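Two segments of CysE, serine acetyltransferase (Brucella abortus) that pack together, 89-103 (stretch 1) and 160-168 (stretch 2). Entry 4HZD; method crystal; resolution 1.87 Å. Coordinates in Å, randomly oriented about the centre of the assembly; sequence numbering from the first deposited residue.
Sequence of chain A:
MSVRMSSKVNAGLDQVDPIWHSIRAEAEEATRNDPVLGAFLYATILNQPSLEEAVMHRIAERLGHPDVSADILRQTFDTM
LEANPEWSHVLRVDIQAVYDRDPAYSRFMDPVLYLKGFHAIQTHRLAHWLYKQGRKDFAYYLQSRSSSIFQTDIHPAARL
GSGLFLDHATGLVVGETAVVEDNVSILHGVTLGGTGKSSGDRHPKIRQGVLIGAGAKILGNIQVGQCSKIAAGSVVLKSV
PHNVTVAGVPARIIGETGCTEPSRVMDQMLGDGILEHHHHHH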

# COMPACT_ATOMS: atom_id res chain seq x y z
N HIS A 89 31.51 5.67 10.15
CA HIS A 89 32.62 4.72 10.06
C HIS A 89 32.19 3.27 10.32
O HIS A 89 32.64 2.34 9.60
CB HIS A 89 33.73 5.13 11.03
CG HIS A 89 34.74 4.04 11.31
ND1 HIS A 89 35.72 3.73 10.45
CD2 HIS A 89 34.89 3.19 12.40
CE1 HIS A 89 36.46 2.72 10.96
NE2 HIS A 89 35.95 2.40 12.16
N VAL A 90 31.33 3.07 11.33
CA VAL A 90 30.86 1.72 11.69
C VAL A 90 30.21 1.05 10.47
O VAL A 90 30.55 -0.10 10.14
CB VAL A 90 29.90 1.73 12.90
CG1 VAL A 90 29.26 0.37 13.12
CG2 VAL A 90 30.59 2.21 14.19
N LEU A 91 29.33 1.76 9.77
CA LEU A 91 28.59 1.11 8.66
C LEU A 91 29.55 0.76 7.49
O LEU A 91 29.36 -0.24 6.80
CB LEU A 91 27.39 1.98 8.19
CG LEU A 91 27.65 3.27 7.42
CD1 LEU A 91 27.92 2.95 5.96
CD2 LEU A 91 26.52 4.29 7.56
N ARG A 92 30.54 1.61 7.26
CA ARG A 92 31.61 1.37 6.29
C ARG A 92 32.51 0.16 6.64
O ARG A 92 32.88 -0.62 5.75
CB ARG A 92 32.46 2.65 6.09
CG ARG A 92 31.89 3.62 5.04
CD ARG A 92 32.55 5.01 5.10
NE ARG A 92 31.89 6.02 4.25
CZ ARG A 92 30.80 6.72 4.57
NH1 ARG A 92 30.16 6.53 5.72
NH2 ARG A 92 30.32 7.63 3.72
N VAL A 93 32.85 0.01 7.91
CA VAL A 93 33.59 -1.20 8.33
C VAL A 93 32.69 -2.46 8.21
O VAL A 93 33.17 -3.53 7.80
CB VAL A 93 34.26 -1.08 9.72
CG1 VAL A 93 35.28 0.06 9.70
CG2 VAL A 93 33.27 -0.83 10.82
N ASP A 94 31.40 -2.32 8.50
CA ASP A 94 30.46 -3.45 8.35
C ASP A 94 30.32 -3.86 6.88
O ASP A 94 30.24 -5.05 6.56
CB ASP A 94 29.08 -3.12 8.94
CG ASP A 94 29.07 -3.11 10.46
OD1 ASP A 94 30.03 -3.56 11.13
OD2 ASP A 94 28.06 -2.64 11.01
N ILE A 95 30.28 -2.87 5.99
CA ILE A 95 30.26 -3.10 4.54
C ILE A 95 31.57 -3.77 4.07
O ILE A 95 31.55 -4.76 3.32
CB ILE A 95 30.02 -1.78 3.76
CG1 ILE A 95 28.57 -1.29 3.92
CG2 ILE A 95 30.35 -1.95 2.27
CD1 ILE A 95 28.36 0.08 3.27
N GLN A 96 32.69 -3.21 4.54
CA GLN A 96 34.01 -3.79 4.28
C GLN A 96 34.16 -5.23 4.79
O GLN A 96 34.77 -6.04 4.10
CB GLN A 96 35.15 -2.85 4.77
CG GLN A 96 36.55 -3.29 4.34
CD GLN A 96 36.87 -2.96 2.88
OE1 GLN A 96 36.41 -1.96 2.32
NE2 GLN A 96 37.66 -3.82 2.26
N ALA A 97 33.53 -5.57 5.92
CA ALA A 97 33.49 -6.96 6.40
C ALA A 97 32.88 -7.93 5.39
O ALA A 97 33.42 -9.02 5.15
CB ALA A 97 32.76 -7.08 7.73
N VAL A 98 31.74 -7.54 4.82
CA VAL A 98 31.09 -8.41 3.83
C VAL A 98 32.00 -8.55 2.63
O VAL A 98 32.20 -9.65 2.12
CB VAL A 98 29.71 -7.87 3.33
CG1 VAL A 98 29.13 -8.80 2.27
CG2 VAL A 98 28.73 -7.74 4.49
N TYR A 99 32.52 -7.42 2.16
CA TYR A 99 33.33 -7.39 0.95
C TYR A 99 34.54 -8.32 1.14
O TYR A 99 34.83 -9.13 0.26
CB TYR A 99 33.75 -5.95 0.61
CG TYR A 99 34.57 -5.87 -0.67
CD1 TYR A 99 33.95 -5.92 -1.94
CD2 TYR A 99 35.95 -5.77 -0.62
CE1 TYR A 99 34.69 -5.85 -3.11
CE2 TYR A 99 36.71 -5.69 -1.79
CZ TYR A 99 36.08 -5.72 -3.02
OH TYR A 99 36.86 -5.66 -4.15
N ASP A 100 35.18 -8.23 2.30
CA ASP A 100 36.38 -9.04 2.63
C ASP A 100 36.12 -10.50 2.95
O ASP A 100 36.99 -11.33 2.71
CB ASP A 100 37.14 -8.41 3.80
CG ASP A 100 37.79 -7.08 3.43
OD1 ASP A 100 37.99 -6.81 2.24
OD2 ASP A 100 38.09 -6.30 4.34
N ARG A 101 34.93 -10.82 3.48
CA ARG A 101 34.68 -12.14 4.06
C ARG A 101 33.72 -13.03 3.24
O ARG A 101 33.70 -14.20 3.47
CB ARG A 101 34.20 -12.05 5.52
CG ARG A 101 35.12 -11.28 6.46
CD ARG A 101 34.57 -11.22 7.89
NE ARG A 101 35.12 -10.05 8.54
CZ ARG A 101 34.64 -9.45 9.63
NH1 ARG A 101 33.58 -9.91 10.28
NH2 ARG A 101 35.25 -8.36 10.07
N ASP A 102 32.94 -12.48 2.30
CA ASP A 102 32.02 -13.30 1.48
C ASP A 102 32.40 -13.41 -0.00
O ASP A 102 32.27 -12.43 -0.74
CB ASP A 102 30.59 -12.75 1.53
CG ASP A 102 29.52 -13.76 1.04
OD1 ASP A 102 29.84 -14.81 0.42
OD2 ASP A 102 28.33 -13.49 1.28
N PRO A 103 32.79 -14.62 -0.47
CA PRO A 103 33.16 -14.80 -1.89
C PRO A 103 31.97 -14.70 -2.87
O PRO A 103 32.17 -14.45 -4.07
CB PRO A 103 33.75 -16.21 -1.93
CG PRO A 103 33.94 -16.62 -0.48
CD PRO A 103 32.88 -15.89 0.28
N LEU A 160 26.66 -4.83 20.06
CA LEU A 160 27.32 -5.37 18.86
C LEU A 160 28.44 -4.47 18.36
O LEU A 160 28.21 -3.27 18.11
CB LEU A 160 26.33 -5.62 17.72
CG LEU A 160 25.08 -6.48 17.95
CD1 LEU A 160 24.23 -6.50 16.68
CD2 LEU A 160 25.48 -7.90 18.33
N GLY A 161 29.62 -5.05 18.17
CA GLY A 161 30.79 -4.28 17.73
C GLY A 161 30.72 -3.95 16.25
O GLY A 161 29.75 -4.25 15.56
N SER A 162 31.79 -3.34 15.74
CA SER A 162 31.85 -3.01 14.33
C SER A 162 32.56 -4.09 13.53
O SER A 162 33.13 -5.05 14.11
CB SER A 162 32.56 -1.68 14.15
OG SER A 162 33.89 -1.83 14.53
N GLY A 163 32.56 -3.93 12.20
CA GLY A 163 33.05 -4.99 11.32
C GLY A 163 32.36 -6.32 11.60
O GLY A 163 32.98 -7.40 11.58
N LEU A 164 31.07 -6.26 11.89
CA LEU A 164 30.29 -7.49 12.08
C LEU A 164 29.75 -7.99 10.76
O LEU A 164 29.17 -7.23 9.99
CB LEU A 164 29.16 -7.22 13.06
CG LEU A 164 28.19 -8.37 13.41
CD1 LEU A 164 28.93 -9.56 14.03
CD2 LEU A 164 27.14 -7.82 14.36
N PHE A 165 29.99 -9.27 10.48
CA PHE A 165 29.43 -9.95 9.33
C PHE A 165 28.37 -10.98 9.75
O PHE A 165 28.68 -11.97 10.44
CB PHE A 165 30.58 -10.55 8.53
CG PHE A 165 30.15 -11.33 7.32
CD1 PHE A 165 29.12 -10.89 6.50
CD2 PHE A 165 30.84 -12.48 6.96
CE1 PHE A 165 28.75 -11.61 5.37
CE2 PHE A 165 30.48 -13.23 5.84
CZ PHE A 165 29.44 -12.79 5.05
N LEU A 166 27.12 -10.72 9.35
CA LEU A 166 25.97 -11.56 9.65
C LEU A 166 25.56 -12.27 8.37
O LEU A 166 24.78 -11.73 7.54
CB LEU A 166 24.81 -10.69 10.16
CG LEU A 166 24.18 -11.01 11.50
CD1 LEU A 166 25.24 -11.09 12.61
CD2 LEU A 166 23.08 -9.98 11.85
N ASP A 167 26.13 -13.44 8.16
CA ASP A 167 26.09 -14.05 6.84
C ASP A 167 24.83 -14.87 6.75
O ASP A 167 24.62 -15.75 7.58
CB ASP A 167 27.36 -14.93 6.65
CG ASP A 167 27.47 -15.56 5.23
OD1 ASP A 167 26.77 -15.13 4.29
OD2 ASP A 167 28.27 -16.51 5.07
N HIS A 168 23.96 -14.57 5.77
CA HIS A 168 22.66 -15.31 5.57
C HIS A 168 21.62 -14.92 6.59
O HIS A 168 20.51 -14.60 6.21
CB HIS A 168 22.84 -16.85 5.51
CG HIS A 168 23.79 -17.31 4.44
ND1 HIS A 168 23.62 -17.01 3.13
CD2 HIS A 168 24.98 -18.07 4.52
CE1 HIS A 168 24.64 -17.53 2.40
NE2 HIS A 168 25.47 -18.17 3.24
O HOH W 1 28.00 -6.30 7.72
O HOH W 2 26.54 -12.44 3.05

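The contact joins the last turns of a helix, which runs to Arg101, to a loop that leads into a short strand. Across it, Leu164 N is satisfied by Asp94 OD1, Gly163 O by Arg101, and Leu164 O by water 1. The helix settles most of its own polar groups through backbone bonds such as Ala97 N to Val93 O (2.8 Å). The bonds that cross to the other segment come from side chains, and water bridges two further pairs of acceptors.

Asp94 is the central acceptor. Its CA-to-CB bond points sideways, yet with chi1 in the m well the carboxylate reaches the loop, and Leu164 N donates to Asp94 OD1 at 3.0 Å with an angle of 149°. Gly163 N lies still closer to Asp94 OD1, at 2.8 Å, but its N-H is poorly aimed and makes no hydrogen bond there; short distance alone is not enough. A short acidic side chain suits a buried site facing backbone amides, and its other oxygen, OD2, is satisfied elsewhere in the structure.

The carbonyl of Gly163 is served by Arg101. Both Arg101 NH1 and Arg101 NH2 donate to Gly163 O, each at 2.9 Å and 133°, so one acceptor sits at the edge of the guanidinium, near its plane, and is shared by two N-H groups. The planar guanidinium, with several N-H groups, is well suited to sharing one acceptor, and NH1 also bonds elsewhere in the structure. Gly163 has phi 54° and psi 38°, a conformation that favours glycine; an ideal CB would point away from the helix but still lie 3.6 Å from Arg101 NH2.

Two carbonyls are linked through water 1, which donates to Asp94 O (2.8 Å) and to Leu164 O (2.7 Å). Since neither carbonyl can donate, a water with two hydrogens is a fitting bridge. Water 2 does the same for two carboxylates, donating to Asp102 OD2 at 2.7 Å and Asp167 OD1 at 3.0 Å. Asp102 OD2 and Asp167 OD1 carry like charges and are 3.8 Å apart; the shared donor can offset some of their repulsion.

Apolar packing accompanies these bonds. Phe165, the residue most covered by the helix segment, points toward it; Val98 CA lies over one face of its ring, and Val98 CG2 comes within 3.8 Å of Phe165 CD1. Ala97 also points across, and its small side chain lets the backbones approach, with Ala97 CB 3.9 Å from Gly163 O and 4.2 Å from Phe165 CB. At the other end, Val93 CG2 packs 3.5 Å from Ser162 CB, a compact branched side chain against a small one.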